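Local coordinates for protein glutathione transferase lambda1 (Populus trichocarpa, PDB 4PQH) that binds glutathione covalently and probably transfers it to electrophilic substrates or acts as a thiol transferase, as a monomeric GST-fold enzyme, at residues R46-L51 / N209-Y214; K56-D61 / P66-E71; S107-P110 / K115-F118; N134-G139 / P184-F189; A154-D159 / R198-A203. All blocks are in the same frame, centred on the assembly; numbering follows the deposited sequence.

How the contacts relate
Contact 2 is the buried one: all its touching residues are enclosed, and it joins strand 55-59 to helix 67-73 inside the thioredoxin-like half by purely apolar and CH-pi packing. Contact 3 lies at the surface, where lysine methylenes lean on a phenylalanine and a proline. Contacts 1, 4 and 5 are half-buried and differ in chemistry: one amide bond to a backbone carbonyl in contact 1, an aromatic wedge in contact 4, a leucine with a water bridge in contact 5. Contacts 3 and 4 use opposite ends of helix 113-137, about 31 Å apart between centres. Contact 3 touches contact 1 through L108 and contact 5 through F118 and F158.

Contact 1. Residues R46-L51 / N209-Y214; sequences RNCKGL and NKVEAY. Unlike the reference sequence in segment 209-214: V211 (reference Ile).
N47 ND2 donates to the backbone O of A213 at 3.1 Å with an N-H...O angle of 159°, the one hydrogen bond between 46-51 and 209-214. It ties the C-terminal end of helix 37-48, in the thioredoxin-like domain of this GST fold, to the short helix 212-215, which follows helix 199-208 in the chain. ND2 lies in the carbonyl plane, on a lone pair of A213 O, and that oxygen is 11° out of the N47 amide plane. A chi1 of -70° sets the amide beside its own backbone N and carries ND2 to that carbonyl, while OD1 takes a weak bond from NH1 of R46, whose NH2 forms a salt bridge with E8. Replacing N47 with a leucine would probably leave A213 O without this donor and R46 NH1 without its weak acceptor. Around the bond the packing is apolar: the CB atoms of N47 and A213 meet at 3.7 Å. Helix 37-48 ends in a Schellman motif at G50. V211, the N-cap residue of helix 212-215, adds a looser edge, its CG1 4.4 Å from C48 SG. That sulfur lies closer to A213, 3.7 Å from its CB, and the same methyl stands 3.6 Å from C48 N.

Contact 2. Residues K56-D61 / P66-E71; sequences KLVPID and PAWYKE
I60 carries this contact, with CG2 against P66 and W68 and CD1 against Y69, as the chain leaves strand 55-59 and turns into helix 67-73. This strand-to-helix connection belongs to the thioredoxin-like, glutathione-binding domain, and strand 55-59 is an outermost strand of its mixed sheet. The CH-pi contact comes first. The CD1 methyl of I60 sits over one face of the Y69 ring, 4.0 Å from its centroid and 16° off the normal, with the two side chains crossing at about a right angle. CG1 of I60 lies between the backbone N and the carbonyl carbon (chi1 66°), and the extended chi2 then carries CD1 out over the ring. Plain apolar contacts use the other branch: I60 CG2 meets P66 CG at 4.0 Å and approaches W68 CH2 more loosely, at 4.4 Å. V58 CG1 reaches the edge of the indole, near its plane, also 4.4 Å from CH2. Within 66-71, CB of P66 lies over one face of the indole, 3.1 Å above its plane and toward the rim. The polar ends of both aromatic residues bond beyond the contact. W68 NE1 binds S18 O, while Y69 OH is held by K78 O and S81 OG. K78 lines the glutathione pocket, and P66 directly follows R65, which binds glutathione. No polar bond joins the two segments, so strand and helix meet through buried hydrocarbon alone, while S18 O satisfies W68 NE1 and the Y69 hydroxyl links the contact to the pocket residue K78.

Contact 3. Residues S107-P110 / K115-F118; sequences SLFP and KKEF
The F109 ring and the K116 side chain cross at about a right angle, the lysine arriving at the ring edge near its plane rather than over a face. In the conformer described, one of two modelled for K116, CG and CE each stand 4.1 Å from F109 CE2; the course of the outer chain is therefore less certain. On its way the chain passes the backbone of P110, with CG 3.4 Å from P110 O. P110 and K115 meet at a slant: the proline CG lies 3.8 Å from K115 CB, and its CB is 4.2 Å from K115 CD. Beyond CG the K115 chain is extended, and its NZ runs on to a salt bridge with D160. The contact sits at the surface, where the linker from the thioredoxin-like domain of the GST fold to the helical domain folds against the first turns of helix 113-137. Deeper along that helix, A119, E120 and F123 also touch the F109 ring, and L170 of helix 170-190 packs on it. Across the two segments the lysines thus work through their methylenes: hydrocarbon lies against ring and proline, and the charge of K115 is probably balanced by D160.

Contact 4. Residues N134-G139 / P184-F189; sequences NSTFKG and PALLEF
Helix-to-helix packing at the edge of the GST C-terminal helical domain brings the last turn of helix 113-137 against helix 170-190 near its C-terminal end. F137 wedges between the two, its CE1 3.6 Å from A185 CB and 3.7 Å from L186 CD2. CZ of the ring is also 3.6 Å from that alanine methyl, and both neighbours approach the ring obliquely. With CG beside the backbone N (chi1 -64°), the ring leans across to the other helix and crosses the L186 side chain at about a right angle. T136 adds its methyl: CG2 meets L186 CD2 at 3.9 Å. L186 also reaches A144 and F148 of helix 144-154, so one leucine is shared by three helices. With an alanine in place of F137, the methyl of A185 and one flank of L186 would probably lose their partner, leaving a gap between the helices. Just beyond, G139 at positive phi closes helix 113-137 with a Schellman motif. No hydrogen bond spans the two segments; the helix ends are held side by side by one aromatic ring, a leucine and two small methyls, with the threonine hydroxyl satisfied by A132 O and A144 N, so that its methyl is what meets L186.

Contact 5. Residues A154-D159 / R198-A203; sequences ALSKFD and RPKLAA
K200 and L201, in the first turn of helix 199-208, receive the L155 side chain from the turn that follows helix 144-154. R198, at the N-cap position, begins the segment; its guanidinium is spent on D149, I194 O and Y192 OH. K200 comes next and does most of the touching. Its CB lies 3.7 Å from L155 CB, and its carbonyl O is met at the same distance by L155 CD1. The lysine chain bends at chi2 (-83°) and runs along the turn, CD 3.9 Å from L155 O. NZ then reaches a water that accepts a hydrogen bond from K200 NZ at 2.9 Å and donates one to L155 O, also at 2.9 Å, so the ammonium is linked to the turn through one water. S156 OG, in one of two modelled conformers, meets only the CG methylene of K200, at 4.0 Å, and is hydrogen-bonded to E152 O. At L201 the contact narrows to L155 CD1, which lies 3.8 Å from L201 CA and 4.4 Å from its CB. In L155 a chi1 of -75° sets CG beside the backbone N, and from there CD1 reaches the helix backbone between K200 and L201. The turn itself is a type I beta turn from A154 to K157. The contact thus lies in the GST C-terminal helical domain, joining the exit of helix 144-154 to the start of helix 199-208; the E152 carboxylate accepts the backbone N-H groups of K200 and L201, while A154 and F158 rest on helix 113-137 through F118 and K115.

Contact 1. Residues R46-L51 / N209-Y214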
# COMPACT_ATOMS: atom_id res chain seq x y z
N ARG A 46 -3.84 4.32 -7.15
CA ARG A 46 -4.41 5.50 -7.78
C ARG A 46 -3.39 6.23 -8.65
O ARG A 46 -3.64 6.49 -9.83
CB ARG A 46 -4.96 6.44 -6.70
CG ARG A 46 -5.20 7.89 -7.11
CD ARG A 46 -5.44 8.72 -5.84
NE ARG A 46 -5.85 10.11 -6.04
CZ ARG A 46 -5.02 11.15 -5.98
NH1 ARG A 46 -3.72 10.96 -5.79
NH2 ARG A 46 -5.48 12.38 -6.13
N ASN A 47 -2.22 6.53 -8.08
CA ASN A 47 -1.22 7.29 -8.82
C ASN A 47 -0.66 6.51 -9.99
O ASN A 47 -0.47 7.07 -11.07
CB ASN A 47 -0.08 7.69 -7.91
CG ASN A 47 -0.47 8.74 -6.89
OD1 ASN A 47 -1.63 9.15 -6.79
ND2 ASN A 47 0.51 9.19 -6.12
N CYS A 48 -0.39 5.23 -9.79
CA CYS A 48 0.21 4.41 -10.84
C CYS A 48 -0.72 4.27 -12.04
O CYS A 48 -0.27 4.05 -13.16
CB CYS A 48 0.57 3.02 -10.31
SG CYS A 48 1.98 3.01 -9.21
N LYS A 49 -2.02 4.42 -11.81
CA LYS A 49 -2.98 4.33 -12.89
C LYS A 49 -3.35 5.70 -13.46
O LYS A 49 -4.18 5.79 -14.36
CB LYS A 49 -4.23 3.57 -12.42
CG LYS A 49 -3.95 2.11 -12.13
CD LYS A 49 -5.21 1.36 -11.70
CE LYS A 49 -6.08 1.02 -12.89
NZ LYS A 49 -5.49 -0.07 -13.72
N GLY A 50 -2.71 6.75 -12.97
CA GLY A 50 -2.98 8.10 -13.46
C GLY A 50 -4.35 8.64 -13.07
O GLY A 50 -4.96 9.43 -13.80
N LEU A 51 -4.82 8.25 -11.90
CA LEU A 51 -6.19 8.56 -11.49
C LEU A 51 -6.30 9.73 -10.52
O LEU A 51 -7.30 9.85 -9.80
CB LEU A 51 -6.84 7.32 -10.88
CG LEU A 51 -6.95 6.11 -11.82
CD1 LEU A 51 -7.36 4.86 -11.06
CD2 LEU A 51 -7.94 6.40 -12.95
N ASN A 209 11.97 2.65 -6.13
CA ASN A 209 12.29 4.06 -5.91
C ASN A 209 12.38 4.89 -7.18
O ASN A 209 12.47 6.11 -7.11
CB ASN A 209 13.57 4.20 -5.09
CG ASN A 209 13.38 3.84 -3.63
OD1 ASN A 209 12.26 3.81 -3.13
ND2 ASN A 209 14.48 3.59 -2.94
N LYS A 210 12.37 4.23 -8.33
CA LYS A 210 12.36 4.95 -9.60
C LYS A 210 10.94 5.23 -10.06
O LYS A 210 10.72 5.93 -11.05
CB LYS A 210 13.08 4.13 -10.68
CG LYS A 210 14.55 3.98 -10.44
CD LYS A 210 15.17 2.99 -11.41
CE LYS A 210 16.63 2.79 -11.09
NZ LYS A 210 17.25 1.79 -12.01
N VAL A 211 9.97 4.66 -9.36
CA VAL A 211 8.57 4.81 -9.76
C VAL A 211 8.01 6.07 -9.11
O VAL A 211 7.72 6.09 -7.91
CB VAL A 211 7.73 3.58 -9.34
CG1 VAL A 211 6.27 3.79 -9.70
CG2 VAL A 211 8.28 2.31 -9.98
N GLU A 212 7.85 7.11 -9.91
CA GLU A 212 7.46 8.42 -9.41
C GLU A 212 6.08 8.40 -8.75
O GLU A 212 5.86 9.08 -7.74
CB GLU A 212 7.51 9.45 -10.55
CG GLU A 212 7.39 10.88 -10.08
CD GLU A 212 8.44 11.25 -9.04
OE1 GLU A 212 9.54 10.64 -9.04
OE2 GLU A 212 8.17 12.15 -8.23
N ALA A 213 5.17 7.60 -9.29
CA ALA A 213 3.82 7.48 -8.73
C ALA A 213 3.87 6.98 -7.30
O ALA A 213 3.04 7.37 -6.47
CB ALA A 213 2.98 6.56 -9.57
N TYR A 214 4.84 6.11 -7.02
CA TYR A 214 5.04 5.61 -5.66
C TYR A 214 5.74 6.65 -4.80
O TYR A 214 5.31 6.93 -3.68
CB TYR A 214 5.85 4.30 -5.68
CG TYR A 214 6.55 4.03 -4.37
CD1 TYR A 214 5.82 3.77 -3.21
CD2 TYR A 214 7.93 4.05 -4.28
CE1 TYR A 214 6.45 3.53 -2.01
CE2 TYR A 214 8.57 3.81 -3.08
CZ TYR A 214 7.82 3.55 -1.95
OH TYR A 214 8.46 3.32 -0.75

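Contact 2. Residues K56-D61 / P66-E71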
# COMPACT_ATOMS: atom_id res chain seq x y z
N LYS A 56 -10.45 11.58 -5.52
CA LYS A 56 -10.09 12.65 -4.60
C LYS A 56 -9.58 12.08 -3.28
O LYS A 56 -10.20 11.19 -2.70
CB LYS A 56 -11.29 13.55 -4.35
CG LYS A 56 -11.01 14.71 -3.40
CD LYS A 56 -12.27 15.50 -3.12
CE LYS A 56 -12.06 16.98 -3.39
NZ LYS A 56 -13.32 17.76 -3.27
N LEU A 57 -8.43 12.58 -2.83
CA LEU A 57 -7.90 12.20 -1.52
C LEU A 57 -8.65 12.92 -0.41
O LEU A 57 -8.84 14.13 -0.46
CB LEU A 57 -6.42 12.54 -1.43
CG LEU A 57 -5.47 11.82 -2.39
CD1 LEU A 57 -4.04 12.23 -2.07
CD2 LEU A 57 -5.63 10.31 -2.29
N VAL A 58 -9.08 12.16 0.60
CA VAL A 58 -9.64 12.75 1.81
C VAL A 58 -8.84 12.25 3.01
O VAL A 58 -9.11 11.18 3.55
CB VAL A 58 -11.14 12.40 2.00
CG1 VAL A 58 -11.69 13.10 3.24
CG2 VAL A 58 -11.93 12.81 0.77
N PRO A 59 -7.83 13.03 3.41
CA PRO A 59 -6.99 12.62 4.54
C PRO A 59 -7.61 13.01 5.87
O PRO A 59 -8.11 14.13 6.03
CB PRO A 59 -5.69 13.39 4.31
CG PRO A 59 -6.10 14.60 3.53
CD PRO A 59 -7.33 14.24 2.74
N ILE A 60 -7.59 12.08 6.81
CA ILE A 60 -8.09 12.35 8.15
C ILE A 60 -6.99 12.10 9.17
O ILE A 60 -6.01 11.41 8.90
CB ILE A 60 -9.36 11.51 8.48
CG1 ILE A 60 -9.03 10.02 8.55
CG2 ILE A 60 -10.47 11.79 7.47
CD1 ILE A 60 -10.21 9.16 8.99
N ASP A 61 -7.15 12.70 10.34
CA ASP A 61 -6.20 12.59 11.44
C ASP A 61 -6.73 11.52 12.37
O ASP A 61 -7.74 11.73 13.02
CB ASP A 61 -6.15 13.94 12.17
CG ASP A 61 -5.14 13.98 13.30
OD1 ASP A 61 -4.69 12.91 13.77
OD2 ASP A 61 -4.81 15.10 13.74
N PRO A 66 -12.66 12.98 12.57
CA PRO A 66 -14.04 13.43 12.44
C PRO A 66 -15.02 12.30 12.76
O PRO A 66 -14.88 11.19 12.24
CB PRO A 66 -14.15 13.81 10.96
CG PRO A 66 -13.05 13.07 10.30
CD PRO A 66 -11.94 13.05 11.28
N ALA A 67 -15.99 12.59 13.61
CA ALA A 67 -17.01 11.63 13.98
C ALA A 67 -17.84 11.23 12.76
O ALA A 67 -18.37 10.12 12.70
CB ALA A 67 -17.90 12.18 15.07
N TRP A 68 -17.94 12.14 11.79
CA TRP A 68 -18.72 11.86 10.59
C TRP A 68 -18.15 10.73 9.75
O TRP A 68 -18.84 10.19 8.89
CB TRP A 68 -18.95 13.12 9.73
CG TRP A 68 -17.71 13.89 9.31
CD1 TRP A 68 -17.31 15.11 9.78
CD2 TRP A 68 -16.73 13.50 8.33
NE1 TRP A 68 -16.15 15.50 9.16
CE2 TRP A 68 -15.77 14.54 8.26
CE3 TRP A 68 -16.57 12.39 7.50
CZ2 TRP A 68 -14.66 14.48 7.42
CZ3 TRP A 68 -15.47 12.33 6.65
CH2 TRP A 68 -14.53 13.38 6.62
N TYR A 69 -16.89 10.37 9.98
CA TYR A 69 -16.28 9.29 9.21
C TYR A 69 -16.95 7.97 9.54
O TYR A 69 -17.46 7.29 8.66
CB TYR A 69 -14.76 9.22 9.43
CG TYR A 69 -14.09 8.15 8.59
CD1 TYR A 69 -14.11 8.21 7.19
CD2 TYR A 69 -13.44 7.07 9.18
CE1 TYR A 69 -13.50 7.24 6.43
CE2 TYR A 69 -12.82 6.09 8.41
CZ TYR A 69 -12.86 6.18 7.03
OH TYR A 69 -12.26 5.21 6.26
N LYS A 70 -16.97 7.63 10.82
CA LYS A 70 -17.62 6.40 11.27
C LYS A 70 -19.13 6.48 11.06
O LYS A 70 -19.77 5.49 10.72
CB LYS A 70 -17.29 6.15 12.75
CG LYS A 70 -18.09 5.04 13.41
CD LYS A 70 -17.67 4.86 14.86
CE LYS A 70 -18.59 3.89 15.59
NZ LYS A 70 -18.64 2.55 14.94
N GLU A 71 -19.69 7.67 11.23
CA GLU A 71 -21.13 7.84 11.22
C GLU A 71 -21.74 7.95 9.82
O GLU A 71 -22.86 7.49 9.59
CB GLU A 71 -21.53 9.06 12.07
CG GLU A 71 -21.20 8.90 13.55
CD GLU A 71 -21.45 10.16 14.36
OE1 GLU A 71 -21.89 11.18 13.78
OE2 GLU A 71 -21.21 10.14 15.59

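Contact 3. Residues S107-P110 / K115-F118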
# COMPACT_ATOMS: atom_id res chain seq x y z
N SER A 107 -2.99 -1.53 -16.72
CA SER A 107 -3.32 -2.67 -15.88
C SER A 107 -2.16 -3.01 -14.97
O SER A 107 -1.02 -3.11 -15.43
CB SER A 107 -3.65 -3.90 -16.74
OG SER A 107 -3.79 -5.05 -15.91
N LEU A 108 -2.46 -3.22 -13.69
CA LEU A 108 -1.43 -3.58 -12.72
C LEU A 108 -1.52 -5.04 -12.28
O LEU A 108 -1.06 -5.40 -11.20
CB LEU A 108 -1.50 -2.63 -11.52
CG LEU A 108 -1.33 -1.15 -11.88
CD1 LEU A 108 -1.59 -0.28 -10.66
CD2 LEU A 108 0.05 -0.87 -12.44
N PHE A 109 -2.12 -5.88 -13.10
CA PHE A 109 -2.19 -7.30 -12.77
C PHE A 109 -2.11 -8.13 -14.05
O PHE A 109 -2.87 -7.88 -14.99
CB PHE A 109 -3.46 -7.61 -11.97
CG PHE A 109 -3.31 -8.76 -11.00
CD1 PHE A 109 -2.39 -8.69 -9.96
CD2 PHE A 109 -4.09 -9.89 -11.12
CE1 PHE A 109 -2.26 -9.73 -9.06
CE2 PHE A 109 -3.96 -10.94 -10.23
CZ PHE A 109 -3.05 -10.86 -9.19
N PRO A 110 -1.20 -9.11 -14.09
CA PRO A 110 -0.96 -9.88 -15.32
C PRO A 110 -2.06 -10.89 -15.59
O PRO A 110 -2.78 -11.28 -14.68
CB PRO A 110 0.33 -10.62 -15.02
CG PRO A 110 0.30 -10.82 -13.54
CD PRO A 110 -0.35 -9.57 -12.98
N LYS A 115 1.37 -16.55 -12.99
CA LYS A 115 1.74 -15.35 -12.25
C LYS A 115 0.63 -14.98 -11.28
O LYS A 115 0.91 -14.55 -10.16
CB LYS A 115 2.04 -14.19 -13.20
CG LYS A 115 3.37 -14.32 -13.89
CD LYS A 115 3.64 -13.15 -14.79
CE LYS A 115 5.04 -13.22 -15.38
NZ LYS A 115 5.32 -11.99 -16.15
N LYS A 116 -0.61 -15.15 -11.71
CA LYS A 116 -1.75 -14.89 -10.83
C LYS A 116 -1.71 -15.78 -9.60
O LYS A 116 -1.93 -15.31 -8.48
CB LYS A 116 -3.08 -15.07 -11.59
CG LYS A 116 -3.29 -14.07 -12.73
CD LYS A 116 -4.68 -14.22 -13.36
CE LYS A 116 -5.78 -13.87 -12.36
NZ LYS A 116 -7.14 -14.18 -12.88
N GLU A 117 -1.40 -17.06 -9.80
CA GLU A 117 -1.32 -18.02 -8.69
C GLU A 117 -0.23 -17.64 -7.70
O GLU A 117 -0.42 -17.69 -6.49
CB GLU A 117 -1.08 -19.44 -9.21
CG GLU A 117 -0.79 -20.46 -8.12
CD GLU A 117 -0.40 -21.82 -8.67
OE1 GLU A 117 -0.66 -22.07 -9.86
OE2 GLU A 117 0.16 -22.63 -7.91
N PHE A 118 0.93 -17.27 -8.22
CA PHE A 118 2.05 -16.87 -7.38
C PHE A 118 1.69 -15.60 -6.63
O PHE A 118 2.03 -15.45 -5.45
CB PHE A 118 3.31 -16.67 -8.23
CG PHE A 118 4.57 -16.52 -7.43
CD1 PHE A 118 5.02 -17.56 -6.63
CD2 PHE A 118 5.31 -15.36 -7.50
CE1 PHE A 118 6.18 -17.42 -5.90
CE2 PHE A 118 6.46 -15.21 -6.76
CZ PHE A 118 6.91 -16.25 -5.97

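Contact 4. Residues N134-G139 / P184-F189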
# COMPACT_ATOMS: atom_id res chain seq x y z
N ASN A 134 7.16 -7.06 12.96
CA ASN A 134 6.70 -6.55 14.24
C ASN A 134 7.22 -7.35 15.43
O ASN A 134 7.58 -6.78 16.46
CB ASN A 134 5.19 -6.41 14.24
CG ASN A 134 4.73 -5.23 13.41
OD1 ASN A 134 5.30 -4.15 13.50
ND2 ASN A 134 3.72 -5.44 12.59
N SER A 135 7.28 -8.68 15.28
CA SER A 135 7.86 -9.55 16.29
C SER A 135 9.30 -9.14 16.58
O SER A 135 9.74 -9.13 17.72
CB SER A 135 7.83 -11.01 15.82
OG SER A 135 8.43 -11.87 16.77
N THR A 136 10.02 -8.78 15.53
CA THR A 136 11.42 -8.38 15.66
C THR A 136 11.54 -7.05 16.39
O THR A 136 12.34 -6.92 17.33
CB THR A 136 12.09 -8.30 14.29
OG1 THR A 136 12.06 -9.59 13.68
CG2 THR A 136 13.53 -7.84 14.42
N PHE A 137 10.75 -6.06 15.98
CA PHE A 137 10.77 -4.75 16.62
C PHE A 137 10.43 -4.85 18.10
O PHE A 137 10.98 -4.11 18.92
CB PHE A 137 9.81 -3.79 15.94
CG PHE A 137 10.16 -3.48 14.52
CD1 PHE A 137 11.45 -3.13 14.19
CD2 PHE A 137 9.21 -3.57 13.53
CE1 PHE A 137 11.79 -2.85 12.87
CE2 PHE A 137 9.54 -3.30 12.22
CZ PHE A 137 10.83 -2.94 11.90
N LYS A 138 9.52 -5.76 18.44
CA LYS A 138 9.06 -5.91 19.82
C LYS A 138 10.00 -6.78 20.65
O LYS A 138 9.81 -6.92 21.86
CB LYS A 138 7.64 -6.48 19.85
CG LYS A 138 6.59 -5.50 19.35
CD LYS A 138 5.18 -6.06 19.46
CE LYS A 138 4.95 -7.25 18.55
NZ LYS A 138 3.57 -7.79 18.71
N GLY A 139 11.01 -7.37 20.02
CA GLY A 139 11.97 -8.19 20.72
C GLY A 139 11.48 -9.58 21.08
O GLY A 139 12.10 -10.29 21.88
N PRO A 184 14.18 1.18 7.20
CA PRO A 184 14.94 2.09 8.07
C PRO A 184 14.80 1.72 9.54
O PRO A 184 15.74 1.95 10.30
CB PRO A 184 14.29 3.46 7.79
CG PRO A 184 12.93 3.15 7.27
CD PRO A 184 13.10 1.88 6.49
N ALA A 185 13.67 1.14 9.94
CA ALA A 185 13.50 0.80 11.35
C ALA A 185 14.42 -0.35 11.76
O ALA A 185 15.00 -0.33 12.85
CB ALA A 185 12.05 0.47 11.64
N LEU A 186 14.58 -1.34 10.90
CA LEU A 186 15.51 -2.42 11.20
C LEU A 186 16.94 -1.91 11.25
O LEU A 186 17.75 -2.35 12.07
CB LEU A 186 15.38 -3.54 10.16
CG LEU A 186 14.14 -4.42 10.33
CD1 LEU A 186 13.91 -5.24 9.07
CD2 LEU A 186 14.28 -5.31 11.57
N LEU A 187 17.27 -0.97 10.36
CA LEU A 187 18.61 -0.40 10.38
C LEU A 187 18.86 0.36 11.68
O LEU A 187 19.93 0.24 12.29
CB LEU A 187 18.81 0.52 9.16
CG LEU A 187 20.25 0.91 8.86
CD1 LEU A 187 21.06 -0.31 8.46
CD2 LEU A 187 20.25 1.94 7.75
N GLU A 188 17.88 1.15 12.11
CA GLU A 188 18.05 1.98 13.30
C GLU A 188 17.98 1.18 14.60
O GLU A 188 18.85 1.30 15.46
CB GLU A 188 17.01 3.10 13.34
CG GLU A 188 17.06 3.92 14.62
CD GLU A 188 15.96 4.96 14.72
OE1 GLU A 188 15.18 5.11 13.76
OE2 GLU A 188 15.87 5.63 15.78
N PHE A 189 16.95 0.35 14.73
CA PHE A 189 16.67 -0.28 16.02
C PHE A 189 17.38 -1.61 16.20
O PHE A 189 17.64 -2.04 17.32
CB PHE A 189 15.16 -0.47 16.18
CG PHE A 189 14.40 0.82 16.33
CD1 PHE A 189 14.41 1.50 17.53
CD2 PHE A 189 13.69 1.35 15.27
CE1 PHE A 189 13.72 2.69 17.68
CE2 PHE A 189 13.01 2.55 15.41
CZ PHE A 189 13.02 3.21 16.61

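Contact 5. Residues A154-D159 / R198-A203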
# COMPACT_ATOMS: atom_id res chain seq x y z
N ALA A 154 11.24 -15.22 -3.36
CA ALA A 154 10.10 -14.93 -4.22
C ALA A 154 10.51 -14.11 -5.44
O ALA A 154 10.00 -14.30 -6.53
CB ALA A 154 9.01 -14.22 -3.45
N LEU A 155 11.46 -13.20 -5.25
CA LEU A 155 11.93 -12.35 -6.35
C LEU A 155 12.74 -13.09 -7.42
O LEU A 155 13.03 -12.53 -8.48
CB LEU A 155 12.71 -11.17 -5.79
CG LEU A 155 11.81 -10.10 -5.16
CD1 LEU A 155 12.66 -9.18 -4.30
CD2 LEU A 155 11.04 -9.31 -6.22
N SER A 156 13.08 -14.35 -7.14
CA SER A 156 13.84 -15.17 -8.07
C SER A 156 12.94 -16.05 -8.93
O SER A 156 13.41 -16.77 -9.81
CB SER A 156 14.86 -16.03 -7.31
OG SER A 156 15.44 -15.32 -6.23
N LYS A 157 11.63 -16.00 -8.66
CA LYS A 157 10.66 -16.86 -9.35
C LYS A 157 10.47 -16.52 -10.83
O LYS A 157 10.49 -17.41 -11.70
CB LYS A 157 9.31 -16.79 -8.63
CG LYS A 157 8.19 -17.54 -9.30
CD LYS A 157 8.31 -19.03 -9.11
CE LYS A 157 6.98 -19.71 -9.39
NZ LYS A 157 7.08 -21.18 -9.21
N PHE A 158 10.25 -15.24 -11.12
CA PHE A 158 10.02 -14.80 -12.49
C PHE A 158 11.14 -13.88 -12.95
O PHE A 158 11.38 -12.84 -12.34
CB PHE A 158 8.66 -14.11 -12.62
CG PHE A 158 7.50 -15.04 -12.39
CD1 PHE A 158 7.15 -15.99 -13.34
CD2 PHE A 158 6.76 -14.98 -11.22
CE1 PHE A 158 6.09 -16.85 -13.13
CE2 PHE A 158 5.71 -15.84 -11.00
CZ PHE A 158 5.37 -16.78 -11.95
N ASP A 159 11.82 -14.26 -14.03
CA ASP A 159 12.98 -13.49 -14.46
C ASP A 159 12.69 -12.57 -15.64
O ASP A 159 13.61 -12.18 -16.35
CB ASP A 159 14.16 -14.41 -14.79
CG ASP A 159 13.83 -15.45 -15.84
OD1 ASP A 159 12.76 -15.35 -16.48
OD2 ASP A 159 14.64 -16.38 -16.02
N ARG A 198 21.05 -9.97 0.05
CA ARG A 198 19.76 -10.08 -0.62
C ARG A 198 19.71 -9.19 -1.86
O ARG A 198 19.05 -8.16 -1.87
CB ARG A 198 18.62 -9.76 0.34
CG ARG A 198 18.56 -10.69 1.54
CD ARG A 198 17.24 -10.59 2.30
NE ARG A 198 17.29 -11.42 3.51
CZ ARG A 198 17.79 -11.00 4.68
NH1 ARG A 198 18.24 -9.76 4.81
NH2 ARG A 198 17.81 -11.83 5.72
N PRO A 199 20.42 -9.60 -2.92
CA PRO A 199 20.58 -8.74 -4.09
C PRO A 199 19.29 -8.49 -4.88
O PRO A 199 19.12 -7.41 -5.43
CB PRO A 199 21.61 -9.51 -4.94
CG PRO A 199 21.50 -10.93 -4.49
CD PRO A 199 21.18 -10.86 -3.04
N LYS A 200 18.39 -9.47 -4.94
CA LYS A 200 17.13 -9.27 -5.66
C LYS A 200 16.27 -8.24 -4.93
O LYS A 200 15.61 -7.41 -5.55
CB LYS A 200 16.38 -10.60 -5.79
CG LYS A 200 17.07 -11.64 -6.66
CD LYS A 200 16.80 -11.42 -8.13
CE LYS A 200 17.41 -12.52 -8.97
NZ LYS A 200 17.34 -12.17 -10.41
N LEU A 201 16.27 -8.32 -3.60
CA LEU A 201 15.57 -7.35 -2.78
C LEU A 201 16.17 -5.96 -2.92
O LEU A 201 15.45 -4.97 -3.05
CB LEU A 201 15.61 -7.79 -1.32
CG LEU A 201 15.09 -6.76 -0.32
CD1 LEU A 201 13.61 -6.50 -0.54
CD2 LEU A 201 15.35 -7.25 1.08
N ALA A 202 17.50 -5.88 -2.88
CA ALA A 202 18.17 -4.59 -3.06
C ALA A 202 17.77 -3.97 -4.40
O ALA A 202 17.46 -2.78 -4.49
CB ALA A 202 19.68 -4.75 -2.95
N ALA A 203 17.74 -4.80 -5.45
CA ALA A 203 17.34 -4.33 -6.78
C ALA A 203 15.87 -3.90 -6.81
O ALA A 203 15.53 -2.89 -7.43
CB ALA A 203 17.60 -5.42 -7.82
O HOH W 1 14.59 -13.00 -10.87